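Local coordinates for protein carbonic anhydrase (Geobacillus kaustophilus, PDB 3VNP) that catalyses the reversible hydration of carbon dioxide to hydrogencarbonate as a homotrimeric gamma-class carbonic anhydrase with magnesium or zinc in its active site, at residues A[130-135]-A[139-144]; A[62-65]-A[71-74]. All coordinates share one frame; numbering follows the deposited sequence.

Contact 1: residues A[130-135]-A[139-144]; sequences NTLALG and KVVREL
One face of the Arg142 guanidinium carries the methyl CD2 of Leu132, which stands 3.7 Å from Arg142 NE and almost as near to CZ and NH2, the methyl packing over the flat group. With CG of Arg142 between the backbone N and the carbonyl carbon (chi1 69°) and the chain extended from there to NE, the flat end is brought under the leucine methyl. Its NH1 makes a salt bridge with Asp148 of helix 146-170 and a weak hydrogen bond to Glu143 O, while Leu132 packs on a face.

Leu132 also meets Val141: CG of Leu132 lies 3.5 Å from Val141 CG2, the two side chains meeting at a slant. Its CB touches Leu144 CD2 at 3.8 Å. Beyond the strand end, Leu144 and Asn130 run alongside one another in opposing senses, and both continue onto helix 146-170, Leu144 onto Met152 and Asn130 onto Ile149. Thr131 turns the other way, its CB 3.7 Å from Val140 CG1, while its OG1 bonds to the Pro128 carbonyl.

Five backbone bonds tie the strands. Val141 N to Leu132 O is the straightest, with 178° at the hydrogen; Leu134 and Lys139 exchange two, of which Lys139 N to Leu134 O measures 2.7 Å. Leu132 N reaches Arg142 O, and Leu144 N extends the ladder to Asn130 O. Between Leu132, paired with Arg142, and Ala133, paired with Val140, the register slips by one residue, the sign of a beta bulge at Val141. Strand 131-135 is bonded on its other side to strand 114-115, and the pair forms an antiparallel beta hairpin that ends the parallel coils of the left-handed beta-helix before the C-terminal helix.

Contact 2: residues A[62-65]-A[71-74]; sequences SILH and PLII. With MG (magnesium ion), chain E.
Leu64 and Leu72 point their side chains at each other from two different walls and meet nearly perpendicular, the methyl CD2 of Leu72 lying 3.6 Å from Leu64 CB. Leu72 places this methyl by holding CG anti to its backbone N (chi1 176°), and the same CD2 also comes within 3.8 Å of the carbonyl oxygen His65 O. Leu64 meets Ile74 differently: the two side chains come end to end at their methyls, Leu64 CD2 to Ile74 CD1 at 3.6 Å.

The backbones themselves stay well apart, with the short strand axes 8.7 Å from each other at closest and their directions 126° apart, and every contact across the gap involves a side chain. Such a spacing belongs to the left-handed beta-helix built of hexapeptide repeats: strands 63-65 and 72-74 lie in two of its parallel sheets, and these aliphatic side chains fill the interior of the prism. Leu86 of strand 85-87 touches Leu64, Leu72 and Ile74, and Ile58 covers Leu64 and Ile74, continuing the core into adjoining coils.

His65, next along the strand, leaves it on the side away from 71-74, and its ring reaches the metal. Its ND1 binds magnesium at 2.3 Å, and water 1, also on the metal at 2.4 Å, sits in the plane of the imidazole at its edge. The other ring nitrogen, NE2, is hydrogen-bonded to Asp46, a second-shell carboxylate that, together with the bond from ND1 to the metal, would help fix the rotation of the ring. His87 of the same chain and His82 of a neighbouring subunit complete the protein ligands, their rings steeply inclined to that of His65.

Contact 2 comes first along the chain and lies about 7 Å from the chain's centre, its own centre about 22 Å from that of contact 1; the nearest atoms of the two are about 15 Å apart and do not touch. Segments 62-65 and 71-74 belong to two all-parallel sheets of the beta-helix, whereas the hairpin of contact 1 is the end of the third, mixed sheet, where strand 138-143 runs antiparallel to its neighbour. Contact 2 therefore joins two walls within a central coil, beside a metal site shared between subunits, while contact 1 closes one end of the prism, away from that site, and leads the chain into helix 146-170, a neighbouring subunit's copy of which reaches His65 through Tyr159.

Contact 1: residues A[130-135]-A[139-144]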
ATOM      1  N   ASN A 130      20.580 -16.837   5.320  1.00 43.06           N
ATOM      2  CA  ASN A 130      21.728 -16.395   4.541  1.00 45.18           C
ATOM      3  C   ASN A 130      21.548 -16.508   3.016  1.00 44.80           C
ATOM      4  O   ASN A 130      22.519 -16.427   2.262  1.00 45.17           O
ATOM      5  CB  ASN A 130      22.965 -17.182   5.004  1.00 49.38           C
ATOM      6  CG  ASN A 130      24.238 -16.757   4.295  1.00 53.74           C
ATOM      7  OD1 ASN A 130      24.629 -15.585   4.337  1.00 55.71           O
ATOM      8  ND2 ASN A 130      24.898 -17.714   3.639  1.00 54.62           N
ATOM      9  N   THR A 131      20.309 -16.675   2.559  1.00 44.17           N
ATOM     10  CA  THR A 131      20.049 -16.784   1.121  1.00 43.44           C
ATOM     11  C   THR A 131      19.239 -15.613   0.558  1.00 43.04           C
ATOM     12  O   THR A 131      18.666 -14.819   1.305  1.00 42.64           O
ATOM     13  CB  THR A 131      19.270 -18.065   0.778  1.00 43.54           C
ATOM     14  OG1 THR A 131      17.954 -17.982   1.339  1.00 43.86           O
ATOM     15  CG2 THR A 131      19.981 -19.298   1.321  1.00 43.38           C
ATOM     16  N   LEU A 132      19.209 -15.522  -0.770  1.00 42.16           N
ATOM     17  CA  LEU A 132      18.455 -14.498  -1.486  1.00 41.30           C
ATOM     18  C   LEU A 132      17.299 -15.184  -2.204  1.00 42.09           C
ATOM     19  O   LEU A 132      17.520 -16.033  -3.070  1.00 43.28           O
ATOM     20  CB  LEU A 132      19.332 -13.800  -2.525  1.00 39.94           C
ATOM     21  CG  LEU A 132      18.560 -13.041  -3.613  1.00 39.63           C
ATOM     22  CD1 LEU A 132      17.736 -11.948  -2.971  1.00 39.58           C
ATOM     23  CD2 LEU A 132      19.520 -12.450  -4.635  1.00 37.39           C
ATOM     24  N   ALA A 133      16.073 -14.823  -1.841  1.00 41.43           N
ATOM     25  CA  ALA A 133      14.887 -15.402  -2.463  1.00 40.14           C
ATOM     26  C   ALA A 133      14.115 -14.314  -3.212  1.00 40.50           C
ATOM     27  O   ALA A 133      13.924 -13.213  -2.695  1.00 40.21           O
ATOM     28  CB  ALA A 133      14.011 -16.038  -1.403  1.00 39.12           C
ATOM     29  N   LEU A 134      13.673 -14.630  -4.426  1.00 41.17           N
ATOM     30  CA  LEU A 134      12.935 -13.684  -5.270  1.00 40.49           C
ATOM     31  C   LEU A 134      11.698 -14.299  -5.918  1.00 39.29           C
ATOM     32  O   LEU A 134      11.520 -15.515  -5.915  1.00 39.16           O
ATOM     33  CB  LEU A 134      13.835 -13.171  -6.399  1.00 40.69           C
ATOM     34  CG  LEU A 134      14.750 -11.972  -6.179  1.00 41.88           C
ATOM     35  CD1 LEU A 134      15.693 -11.829  -7.365  1.00 39.02           C
ATOM     36  CD2 LEU A 134      13.900 -10.716  -6.011  1.00 44.65           C
ATOM     37  N   GLY A 135      10.854 -13.434  -6.474  1.00 38.28           N
ATOM     38  CA  GLY A 135       9.668 -13.880  -7.183  1.00 36.78           C
ATOM     39  C   GLY A 135       8.354 -14.072  -6.459  1.00 36.50           C
ATOM     40  O   GLY A 135       8.226 -13.826  -5.263  1.00 36.47           O
ATOM     41  N   LYS A 139      11.517 -17.899  -4.706  1.00 42.82           N
ATOM     42  CA  LYS A 139      12.372 -19.066  -4.829  1.00 43.36           C
ATOM     43  C   LYS A 139      13.801 -18.635  -4.513  1.00 42.30           C
ATOM     44  O   LYS A 139      14.230 -17.546  -4.904  1.00 40.51           O
ATOM     45  CB  LYS A 139      12.284 -19.646  -6.244  1.00 46.30           C
ATOM     46  CG  LYS A 139      10.895 -20.178  -6.600  1.00 52.44           C
ATOM     47  CD  LYS A 139      10.840 -20.808  -7.994  1.00 55.55           C
ATOM     48  CE  LYS A 139      11.700 -22.070  -8.082  1.00 59.08           C
ATOM     49  NZ  LYS A 139      11.271 -23.141  -7.127  1.00 59.25           N
ATOM     50  N   VAL A 140      14.518 -19.486  -3.780  1.00 42.17           N
ATOM     51  CA  VAL A 140      15.905 -19.235  -3.395  1.00 42.38           C
ATOM     52  C   VAL A 140      16.769 -19.257  -4.648  1.00 42.98           C
ATOM     53  O   VAL A 140      16.767 -20.243  -5.387  1.00 42.53           O
ATOM     54  CB  VAL A 140      16.413 -20.324  -2.426  1.00 42.70           C
ATOM     55  CG1 VAL A 140      17.830 -20.007  -1.973  1.00 43.20           C
ATOM     56  CG2 VAL A 140      15.480 -20.433  -1.235  1.00 43.36           C
ATOM     57  N   VAL A 141      17.507 -18.178  -4.888  1.00 44.10           N
ATOM     58  CA  VAL A 141      18.346 -18.100  -6.081  1.00 46.16           C
ATOM     59  C   VAL A 141      19.840 -18.248  -5.819  1.00 46.89           C
ATOM     60  O   VAL A 141      20.576 -18.691  -6.698  1.00 48.48           O
ATOM     61  CB  VAL A 141      18.114 -16.769  -6.851  1.00 46.00           C
ATOM     62  CG1 VAL A 141      16.634 -16.616  -7.187  1.00 46.71           C
ATOM     63  CG2 VAL A 141      18.609 -15.584  -6.033  1.00 46.22           C
ATOM     64  N   ARG A 142      20.289 -17.878  -4.623  1.00 47.00           N
ATOM     65  CA  ARG A 142      21.706 -17.973  -4.278  1.00 47.13           C
ATOM     66  C   ARG A 142      21.949 -17.633  -2.815  1.00 48.58           C
ATOM     67  O   ARG A 142      21.010 -17.414  -2.051  1.00 49.49           O
ATOM     68  CB  ARG A 142      22.539 -17.025  -5.156  1.00 44.88           C
ATOM     69  CG  ARG A 142      22.317 -15.538  -4.887  1.00 43.76           C
ATOM     70  CD  ARG A 142      23.206 -14.669  -5.770  1.00 43.90           C
ATOM     71  NE  ARG A 142      23.021 -13.232  -5.548  1.00 44.13           N
ATOM     72  CZ  ARG A 142      23.404 -12.576  -4.456  1.00 44.66           C
ATOM     73  NH1 ARG A 142      24.006 -13.221  -3.460  1.00 43.40           N
ATOM     74  NH2 ARG A 142      23.188 -11.267  -4.357  1.00 43.40           N
ATOM     75  N   GLU A 143      23.217 -17.596  -2.428  1.00 50.84           N
ATOM     76  CA  GLU A 143      23.583 -17.257  -1.060  1.00 52.21           C
ATOM     77  C   GLU A 143      24.099 -15.829  -1.038  1.00 51.79           C
ATOM     78  O   GLU A 143      24.521 -15.294  -2.064  1.00 52.21           O
ATOM     79  CB  GLU A 143      24.638 -18.224  -0.529  1.00 54.20           C
ATOM     80  CG  GLU A 143      24.065 -19.595  -0.204  1.00 59.16           C
ATOM     81  CD  GLU A 143      25.114 -20.576   0.290  1.00 62.23           C
ATOM     82  OE1 GLU A 143      24.738 -21.711   0.659  1.00 63.16           O
ATOM     83  OE2 GLU A 143      26.310 -20.214   0.304  1.00 63.11           O
ATOM     84  N   LEU A 144      24.057 -15.209   0.131  1.00 50.97           N
ATOM     85  CA  LEU A 144      24.486 -13.831   0.256  1.00 51.49           C
ATOM     86  C   LEU A 144      25.988 -13.693   0.460  1.00 52.35           C
ATOM     87  O   LEU A 144      26.572 -14.326   1.334  1.00 52.02           O
ATOM     88  CB  LEU A 144      23.727 -13.167   1.409  1.00 50.49           C
ATOM     89  CG  LEU A 144      22.201 -13.282   1.328  1.00 48.12           C
ATOM     90  CD1 LEU A 144      21.566 -12.759   2.608  1.00 47.39           C
ATOM     91  CD2 LEU A 144      21.704 -12.515   0.124  1.00 47.65           C
TER

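Contact 2: residues A[62-65]-A[71-74]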
ATOM      1  N   SER A  62       3.245  -0.285   5.860  1.00 25.17           N
ATOM      2  CA  SER A  62       3.186  -1.736   5.953  1.00 24.09           C
ATOM      3  C   SER A  62       1.957  -2.190   6.733  1.00 23.15           C
ATOM      4  O   SER A  62       1.339  -1.414   7.473  1.00 22.19           O
ATOM      5  CB  SER A  62       4.443  -2.283   6.613  1.00 23.35           C
ATOM      6  OG  SER A  62       5.573  -1.982   5.821  1.00 29.62           O
ATOM      7  N   ILE A  63       1.595  -3.450   6.550  1.00 21.68           N
ATOM      8  CA  ILE A  63       0.455  -4.004   7.252  1.00 23.19           C
ATOM      9  C   ILE A  63       0.885  -5.276   7.975  1.00 23.97           C
ATOM     10  O   ILE A  63       1.372  -6.227   7.353  1.00 24.18           O
ATOM     11  CB  ILE A  63      -0.696  -4.367   6.289  1.00 23.64           C
ATOM     12  CG1 ILE A  63      -0.957  -3.220   5.310  1.00 26.39           C
ATOM     13  CG2 ILE A  63      -1.955  -4.676   7.091  1.00 23.58           C
ATOM     14  CD1 ILE A  63      -1.296  -1.897   5.980  1.00 28.17           C
ATOM     15  N   LEU A  64       0.718  -5.280   9.293  1.00 24.34           N
ATOM     16  CA  LEU A  64       1.053  -6.445  10.099  1.00 23.63           C
ATOM     17  C   LEU A  64      -0.221  -6.984  10.736  1.00 24.32           C
ATOM     18  O   LEU A  64      -0.925  -6.259  11.437  1.00 24.97           O
ATOM     19  CB  LEU A  64       2.086  -6.083  11.172  1.00 21.91           C
ATOM     20  CG  LEU A  64       3.546  -6.158  10.689  1.00 23.98           C
ATOM     21  CD1 LEU A  64       3.746  -5.234   9.488  1.00 20.84           C
ATOM     22  CD2 LEU A  64       4.498  -5.786  11.822  1.00 23.84           C
ATOM     23  N   HIS A  65      -0.532  -8.247  10.459  1.00 24.38           N
ATOM     24  CA  HIS A  65      -1.719  -8.877  11.021  1.00 25.47           C
ATOM     25  C   HIS A  65      -1.480 -10.377  11.221  1.00 25.59           C
ATOM     26  O   HIS A  65      -0.390 -10.886  10.960  1.00 24.88           O
ATOM     27  CB  HIS A  65      -2.931  -8.660  10.106  1.00 27.12           C
ATOM     28  CG  HIS A  65      -4.249  -8.814  10.803  1.00 28.14           C
ATOM     29  ND1 HIS A  65      -5.380  -9.275  10.166  1.00 29.71           N
ATOM     30  CD2 HIS A  65      -4.617  -8.562  12.081  1.00 28.44           C
ATOM     31  CE1 HIS A  65      -6.386  -9.304  11.021  1.00 29.20           C
ATOM     32  NE2 HIS A  65      -5.951  -8.876  12.190  1.00 29.33           N
ATOM     33  N   PRO A  71       1.059 -16.797  15.614  1.00 32.39           N
ATOM     34  CA  PRO A  71       1.676 -15.536  16.021  1.00 31.76           C
ATOM     35  C   PRO A  71       2.547 -14.924  14.936  1.00 31.23           C
ATOM     36  O   PRO A  71       3.053 -15.627  14.056  1.00 32.15           O
ATOM     37  CB  PRO A  71       2.488 -15.935  17.249  1.00 31.16           C
ATOM     38  CG  PRO A  71       2.954 -17.303  16.882  1.00 32.85           C
ATOM     39  CD  PRO A  71       1.684 -17.936  16.309  1.00 33.13           C
ATOM     40  N   LEU A  72       2.708 -13.607  15.014  1.00 30.03           N
ATOM     41  CA  LEU A  72       3.540 -12.860  14.083  1.00 29.17           C
ATOM     42  C   LEU A  72       4.820 -12.513  14.850  1.00 29.06           C
ATOM     43  O   LEU A  72       4.799 -11.680  15.756  1.00 29.29           O
ATOM     44  CB  LEU A  72       2.817 -11.581  13.637  1.00 27.50           C
ATOM     45  CG  LEU A  72       3.586 -10.611  12.729  1.00 27.95           C
ATOM     46  CD1 LEU A  72       3.984 -11.312  11.438  1.00 29.22           C
ATOM     47  CD2 LEU A  72       2.725  -9.395  12.424  1.00 27.26           C
ATOM     48  N   ILE A  73       5.921 -13.167  14.500  1.00 29.12           N
ATOM     49  CA  ILE A  73       7.194 -12.922  15.176  1.00 30.30           C
ATOM     50  C   ILE A  73       8.225 -12.260  14.269  1.00 29.75           C
ATOM     51  O   ILE A  73       8.530 -12.763  13.190  1.00 30.36           O
ATOM     52  CB  ILE A  73       7.827 -14.246  15.726  1.00 32.56           C
ATOM     53  CG1 ILE A  73       7.024 -14.785  16.913  1.00 31.17           C
ATOM     54  CG2 ILE A  73       9.268 -13.999  16.167  1.00 32.02           C
ATOM     55  CD1 ILE A  73       5.745 -15.429  16.524  1.00 34.27           C
ATOM     56  N   ILE A  74       8.772 -11.139  14.722  1.00 29.46           N
ATOM     57  CA  ILE A  74       9.790 -10.416  13.969  1.00 30.15           C
ATOM     58  C   ILE A  74      10.973 -10.212  14.910  1.00 30.50           C
ATOM     59  O   ILE A  74      10.962  -9.297  15.728  1.00 31.06           O
ATOM     60  CB  ILE A  74       9.277  -9.037  13.512  1.00 30.01           C
ATOM     61  CG1 ILE A  74       8.008  -9.200  12.671  1.00 28.86           C
ATOM     62  CG2 ILE A  74      10.365  -8.314  12.728  1.00 30.44           C
ATOM     63  CD1 ILE A  74       7.416  -7.893  12.198  1.00 25.63           C
TER
HETATM   64 MG    MG E 202      -5.753 -10.328   8.117  1.00 23.02          MG
HETATM   65  O   HOH W   1      -8.118 -10.896   8.035  1.00 34.97           O